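Local coordinates for aminoacyltransferase FemA (Staphylococcus aureus, PDB 1LRZ), which adds glycines 2 and 3 of the pentaglycine bridge that cross-links staphylococcal peptidoglycan, taking them from glycyl-tRNA(Gly), at residues A[155-168]-A[353-367]. Residues are numbered along the deposited sequence; the frame is centred on the assembly and turned at random.
Sequences IRYHSVLDLKDKTA and ALNHGIDRYNFYGVS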
loop_
_atom_site.group_PDB
_atom_site.type_symbol
_atom_site.label_atom_id
_atom_site.label_comp_id
_atom_site.label_asym_id
_atom_site.label_seq_id
_atom_site.Cartn_x
_atom_site.Cartn_y
_atom_site.Cartn_z
ATOM N N ILE A 155 -8.560 9.577 0.941
ATOM C CA ILE A 155 -7.427 10.496 0.957
ATOM C C ILE A 155 -7.038 10.794 -0.494
ATOM O O ILE A 155 -6.899 9.874 -1.309
ATOM C CB ILE A 155 -6.220 9.880 1.723
ATOM C CG1 ILE A 155 -5.027 10.836 1.684
ATOM C CG2 ILE A 155 -5.838 8.549 1.120
ATOM C CD1 ILE A 155 -5.336 12.210 2.280
ATOM N N ARG A 156 -6.872 12.079 -0.808
ATOM C CA ARG A 156 -6.538 12.531 -2.159
ATOM C C ARG A 156 -5.061 12.478 -2.549
ATOM O O ARG A 156 -4.723 12.784 -3.694
ATOM C CB ARG A 156 -7.025 13.974 -2.400
ATOM C CG ARG A 156 -8.495 14.161 -2.736
ATOM C CD ARG A 156 -8.752 15.553 -3.370
ATOM N NE ARG A 156 -8.018 16.614 -2.684
ATOM C CZ ARG A 156 -7.073 17.359 -3.250
ATOM N NH1 ARG A 156 -6.745 17.175 -4.527
ATOM N NH2 ARG A 156 -6.436 18.273 -2.531
ATOM N N TYR A 157 -4.186 12.096 -1.625
ATOM C CA TYR A 157 -2.756 12.046 -1.928
ATOM C C TYR A 157 -2.116 10.692 -1.642
ATOM O O TYR A 157 -2.350 10.103 -0.587
ATOM C CB TYR A 157 -1.988 13.100 -1.125
ATOM C CG TYR A 157 -2.448 14.529 -1.309
ATOM C CD1 TYR A 157 -3.609 15.004 -0.683
ATOM C CD2 TYR A 157 -1.706 15.419 -2.083
ATOM C CE1 TYR A 157 -4.016 16.345 -0.828
ATOM C CE2 TYR A 157 -2.100 16.751 -2.232
ATOM C CZ TYR A 157 -3.251 17.205 -1.601
ATOM O OH TYR A 157 -3.619 18.526 -1.733
ATOM N N HIS A 158 -1.303 10.219 -2.587
ATOM C CA HIS A 158 -0.578 8.952 -2.449
ATOM C C HIS A 158 0.922 9.195 -2.635
ATOM O O HIS A 158 1.319 10.088 -3.382
ATOM C CB HIS A 158 -1.000 7.935 -3.524
ATOM C CG HIS A 158 -2.374 7.369 -3.340
ATOM N ND1 HIS A 158 -2.975 6.568 -4.289
ATOM C CD2 HIS A 158 -3.260 7.473 -2.319
ATOM C CE1 HIS A 158 -4.173 6.206 -3.862
ATOM N NE2 HIS A 158 -4.371 6.742 -2.669
ATOM N N SER A 159 1.740 8.398 -1.949
ATOM C CA SER A 159 3.198 8.448 -2.087
ATOM C C SER A 159 3.440 7.196 -2.931
ATOM O O SER A 159 3.206 6.079 -2.464
ATOM C CB SER A 159 3.891 8.293 -0.738
ATOM O OG SER A 159 5.273 8.031 -0.943
ATOM N N VAL A 160 3.915 7.378 -4.158
ATOM C CA VAL A 160 4.073 6.261 -5.085
ATOM C C VAL A 160 5.478 6.073 -5.648
ATOM O O VAL A 160 6.093 7.023 -6.116
ATOM C CB VAL A 160 3.093 6.451 -6.269
ATOM C CG1 VAL A 160 3.131 5.236 -7.200
ATOM C CG2 VAL A 160 1.681 6.699 -5.726
ATOM N N LEU A 161 5.955 4.834 -5.608
ATOM C CA LEU A 161 7.281 4.476 -6.108
ATOM C C LEU A 161 7.153 3.771 -7.455
ATOM O O LEU A 161 6.562 2.689 -7.556
ATOM C CB LEU A 161 7.982 3.548 -5.118
ATOM C CG LEU A 161 9.386 3.040 -5.483
ATOM C CD1 LEU A 161 10.348 4.227 -5.630
ATOM C CD2 LEU A 161 9.870 2.098 -4.378
ATOM N N ASP A 162 7.716 4.386 -8.491
ATOM C CA ASP A 162 7.654 3.825 -9.832
ATOM C C ASP A 162 8.723 2.756 -10.010
ATOM O O ASP A 162 9.915 3.003 -9.788
ATOM C CB ASP A 162 7.827 4.937 -10.868
ATOM C CG ASP A 162 7.805 4.412 -12.296
ATOM O OD1 ASP A 162 7.348 3.264 -12.514
ATOM O OD2 ASP A 162 8.233 5.157 -13.200
ATOM N N LEU A 163 8.301 1.561 -10.409
ATOM C CA LEU A 163 9.245 0.458 -10.583
ATOM C C LEU A 163 9.496 0.102 -12.051
ATOM O O LEU A 163 10.289 -0.798 -12.348
ATOM C CB LEU A 163 8.729 -0.780 -9.847
ATOM C CG LEU A 163 8.435 -0.672 -8.338
ATOM C CD1 LEU A 163 7.899 -2.011 -7.847
ATOM C CD2 LEU A 163 9.691 -0.288 -7.562
ATOM N N LYS A 164 8.815 0.789 -12.964
ATOM C CA LYS A 164 8.970 0.499 -14.385
ATOM C C LYS A 164 10.439 0.547 -14.813
ATOM O O LYS A 164 11.132 1.540 -14.577
ATOM C CB LYS A 164 8.158 1.490 -15.229
ATOM C CG LYS A 164 8.172 1.172 -16.733
ATOM C CD LYS A 164 7.513 -0.193 -16.993
ATOM C CE LYS A 164 7.547 -0.599 -18.458
ATOM N NZ LYS A 164 6.796 -1.871 -18.658
ATOM N N ASP A 165 10.900 -0.537 -15.431
ATOM C CA ASP A 165 12.272 -0.659 -15.927
ATOM C C ASP A 165 13.367 -0.552 -14.865
ATOM O O ASP A 165 14.497 -0.150 -15.155
ATOM C CB ASP A 165 12.531 0.367 -17.038
ATOM C CG ASP A 165 11.664 0.118 -18.276
ATOM O OD1 ASP A 165 11.219 -1.032 -18.468
ATOM O OD2 ASP A 165 11.442 1.063 -19.057
ATOM N N LYS A 166 13.036 -0.919 -13.635
ATOM C CA LYS A 166 14.018 -0.877 -12.562
ATOM C C LYS A 166 14.194 -2.232 -11.917
ATOM O O LYS A 166 13.275 -3.053 -11.923
ATOM C CB LYS A 166 13.615 0.172 -11.518
ATOM C CG LYS A 166 14.024 1.556 -11.951
ATOM C CD LYS A 166 13.237 2.649 -11.296
ATOM C CE LYS A 166 13.687 3.993 -11.859
ATOM N NZ LYS A 166 12.809 5.117 -11.403
ATOM N N THR A 167 15.394 -2.471 -11.398
ATOM C CA THR A 167 15.713 -3.709 -10.707
ATOM C C THR A 167 15.810 -3.339 -9.237
ATOM O O THR A 167 15.807 -2.153 -8.876
ATOM C CB THR A 167 17.089 -4.262 -11.095
ATOM O OG1 THR A 167 18.100 -3.337 -10.665
ATOM C CG2 THR A 167 17.185 -4.472 -12.603
ATOM N N ALA A 168 15.922 -4.356 -8.395
ATOM C CA ALA A 168 16.043 -4.149 -6.963
ATOM C C ALA A 168 17.272 -3.292 -6.643
ATOM O O ALA A 168 17.234 -2.451 -5.736
ATOM C CB ALA A 168 16.140 -5.485 -6.274
ATOM N N ALA A 353 6.625 -7.084 -6.105
ATOM C CA ALA A 353 6.249 -6.348 -7.317
ATOM C C ALA A 353 7.282 -6.497 -8.447
ATOM O O ALA A 353 6.916 -6.736 -9.603
ATOM C CB ALA A 353 6.042 -4.861 -6.990
ATOM N N LEU A 354 8.560 -6.349 -8.115
ATOM C CA LEU A 354 9.628 -6.471 -9.105
ATOM C C LEU A 354 9.680 -7.872 -9.721
ATOM O O LEU A 354 9.825 -8.022 -10.927
ATOM C CB LEU A 354 10.988 -6.181 -8.462
ATOM C CG LEU A 354 11.265 -4.754 -8.008
ATOM C CD1 LEU A 354 12.592 -4.706 -7.238
ATOM C CD2 LEU A 354 11.285 -3.839 -9.239
ATOM N N ASN A 355 9.570 -8.891 -8.877
ATOM C CA ASN A 355 9.630 -10.269 -9.336
ATOM C C ASN A 355 8.395 -10.728 -10.116
ATOM O O ASN A 355 8.495 -11.603 -10.979
ATOM C CB ASN A 355 9.844 -11.210 -8.146
ATOM C CG ASN A 355 11.174 -10.987 -7.451
ATOM O OD1 ASN A 355 12.129 -10.512 -8.058
ATOM N ND2 ASN A 355 11.246 -11.347 -6.178
ATOM N N HIS A 356 7.242 -10.128 -9.841
ATOM C CA HIS A 356 6.025 -10.566 -10.507
ATOM C C HIS A 356 5.320 -9.584 -11.422
ATOM O O HIS A 356 4.091 -9.575 -11.512
ATOM C CB HIS A 356 5.066 -11.123 -9.458
ATOM C CG HIS A 356 5.695 -12.172 -8.599
ATOM N ND1 HIS A 356 6.052 -13.411 -9.086
ATOM C CD2 HIS A 356 6.126 -12.134 -7.315
ATOM C CE1 HIS A 356 6.682 -14.090 -8.141
ATOM N NE2 HIS A 356 6.741 -13.336 -7.057
ATOM N N GLY A 357 6.120 -8.763 -12.098
ATOM C CA GLY A 357 5.610 -7.815 -13.080
ATOM C C GLY A 357 4.628 -6.716 -12.713
ATOM O O GLY A 357 3.776 -6.367 -13.526
ATOM N N ILE A 358 4.726 -6.165 -11.507
ATOM C CA ILE A 358 3.845 -5.071 -11.122
ATOM C C ILE A 358 4.804 -3.888 -11.062
ATOM O O ILE A 358 5.753 -3.882 -10.262
ATOM C CB ILE A 358 3.159 -5.353 -9.758
ATOM C CG1 ILE A 358 2.238 -6.570 -9.899
ATOM C CG2 ILE A 358 2.374 -4.127 -9.299
ATOM C CD1 ILE A 358 1.759 -7.181 -8.565
ATOM N N ASP A 359 4.561 -2.902 -11.923
ATOM C CA ASP A 359 5.439 -1.739 -12.054
ATOM C C ASP A 359 5.164 -0.520 -11.181
ATOM O O ASP A 359 5.730 0.553 -11.416
ATOM C CB ASP A 359 5.451 -1.290 -13.514
ATOM C CG ASP A 359 5.845 -2.407 -14.462
ATOM O OD1 ASP A 359 6.821 -3.125 -14.156
ATOM O OD2 ASP A 359 5.186 -2.551 -15.511
ATOM N N ARG A 360 4.315 -0.677 -10.180
ATOM C CA ARG A 360 3.977 0.445 -9.313
ATOM C C ARG A 360 3.840 -0.018 -7.872
ATOM O O ARG A 360 3.146 -0.991 -7.594
ATOM C CB ARG A 360 2.674 1.064 -9.805
ATOM C CG ARG A 360 2.066 2.144 -8.924
ATOM C CD ARG A 360 0.923 2.803 -9.703
ATOM N NE ARG A 360 -0.031 3.520 -8.863
ATOM C CZ ARG A 360 -0.334 4.808 -8.995
ATOM N NH1 ARG A 360 0.259 5.547 -9.932
ATOM N NH2 ARG A 360 -1.274 5.347 -8.221
ATOM N N TYR A 361 4.516 0.675 -6.963
ATOM C CA TYR A 361 4.470 0.335 -5.552
ATOM C C TYR A 361 3.900 1.562 -4.840
ATOM O O TYR A 361 4.543 2.609 -4.759
ATOM C CB TYR A 361 5.875 0.014 -5.043
ATOM C CG TYR A 361 5.896 -0.539 -3.638
ATOM C CD1 TYR A 361 5.651 -1.892 -3.394
ATOM C CD2 TYR A 361 6.156 0.294 -2.550
ATOM C CE1 TYR A 361 5.668 -2.400 -2.097
ATOM C CE2 TYR A 361 6.172 -0.199 -1.250
ATOM C CZ TYR A 361 5.929 -1.546 -1.031
ATOM O OH TYR A 361 5.947 -2.018 0.257
ATOM N N ASN A 362 2.688 1.415 -4.329
ATOM C CA ASN A 362 1.974 2.506 -3.691
ATOM C C ASN A 362 2.070 2.519 -2.161
ATOM O O ASN A 362 1.430 1.700 -1.502
ATOM C CB ASN A 362 0.503 2.413 -4.118
ATOM C CG ASN A 362 -0.214 3.739 -4.044
ATOM O OD1 ASN A 362 0.161 4.608 -3.265
ATOM N ND2 ASN A 362 -1.272 3.894 -4.851
ATOM N N PHE A 363 2.858 3.446 -1.605
ATOM C CA PHE A 363 2.986 3.572 -0.149
ATOM C C PHE A 363 1.663 4.123 0.384
ATOM O O PHE A 363 1.441 4.237 1.592
ATOM C CB PHE A 363 4.140 4.515 0.229
ATOM C CG PHE A 363 5.497 3.883 0.106
ATOM C CD1 PHE A 363 6.308 4.140 -0.999
ATOM C CD2 PHE A 363 5.964 3.015 1.099
ATOM C CE1 PHE A 363 7.571 3.536 -1.117
ATOM C CE2 PHE A 363 7.232 2.407 0.988
ATOM C CZ PHE A 363 8.034 2.667 -0.117
ATOM N N TYR A 364 0.796 4.467 -0.559
ATOM C CA TYR A 364 -0.540 4.981 -0.293
ATOM C C TYR A 364 -0.676 6.352 0.390
ATOM O O TYR A 364 0.135 7.251 0.183
ATOM C CB TYR A 364 -1.376 3.918 0.451
ATOM C CG TYR A 364 -2.809 3.806 -0.060
ATOM C CD1 TYR A 364 -3.071 3.707 -1.437
ATOM C CD2 TYR A 364 -3.895 3.790 0.817
ATOM C CE1 TYR A 364 -4.366 3.596 -1.921
ATOM C CE2 TYR A 364 -5.212 3.683 0.336
ATOM C CZ TYR A 364 -5.434 3.584 -1.033
ATOM O OH TYR A 364 -6.715 3.472 -1.529
ATOM N N GLY A 365 -1.716 6.490 1.204
ATOM C CA GLY A 365 -2.048 7.761 1.820
ATOM C C GLY A 365 -1.125 8.656 2.622
ATOM O O GLY A 365 -0.412 8.191 3.506
ATOM N N VAL A 366 -1.124 9.946 2.278
ATOM C CA VAL A 366 -0.389 10.956 3.048
ATOM C C VAL A 366 -1.402 12.098 3.176
ATOM O O VAL A 366 -2.263 12.271 2.300
ATOM C CB VAL A 366 0.935 11.448 2.366
ATOM C CG1 VAL A 366 1.879 10.258 2.148
ATOM C CG2 VAL A 366 0.641 12.167 1.061
ATOM N N SER A 367 -1.315 12.864 4.259
ATOM C CA SER A 367 -2.277 13.939 4.510
ATOM C C SER A 367 -2.337 15.038 3.454
ATOM O O SER A 367 -3.393 15.628 3.233
ATOM C CB SER A 367 -2.000 14.584 5.872
ATOM O OG SER A 367 -0.772 15.292 5.836
HETATM O O HOH W 1 9.588 -3.202 -15.326
#
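Leu161 and Tyr361 exchange two backbone hydrogen bonds, N to O each way, at the middle of an antiparallel ladder between strands 157-162 and 360-365, at 167° to each other. The pair lies inside a mixed sheet consistent with the acetyltransferase-like (GNAT) fold of the FemABX family, with strand 389-393 bordering 157-162 and strand 325-332 bordering 360-365. A classic beta bulge interrupts the ladder: Phe363 and Tyr364 both face Ser159, whose O takes the N-H of Phe363 at 2.8 Å while its N reaches Tyr364 O at 2.9 Å. Beyond the bulge, Val366 N bonds to Tyr157 O, and at the other end Leu163 N bonds to Asp359 O.

On the sheet face carrying Val160 and Arg360, the extended arginine side chain passes Val160, whose CG1 lies over one face of the guanidinium and 3.7 Å from Arg360 CG; Arg360 NE makes a salt bridge with Glu324 OE2. Past Asn362, the His158 ring lies beside the Tyr364 ring, the two pointing the same way with planes 31° apart, and His158 NE2 sits 3.2 Å from Tyr364 CE1. Tyr364 OH is hydrogen-bonded to His22 NE2.

Apolar contacts gather beside Leu161 and Tyr361 on the opposite face and continue past the strand ends. Leu161 CB meets Phe363 CE1, and Leu163, its CG swung anti to the carbonyl carbon (chi1 -57°), sets CD1 against Ala353 CB and Tyr361 CB. Leu354 splits its methyls: CD2 packs on Leu163 CB, CD1 on Ala168, tying the end of helix 341-355 to the start of helix 168-173.

Charge and water close the solvent-facing end. A long salt bridge joins Lys164 NZ to Asp359 OD2 at 3.6 Å, while Asp359 OD1 accepts from a water that takes the Asp165 N-H, 3.0 Å from Asp165 N.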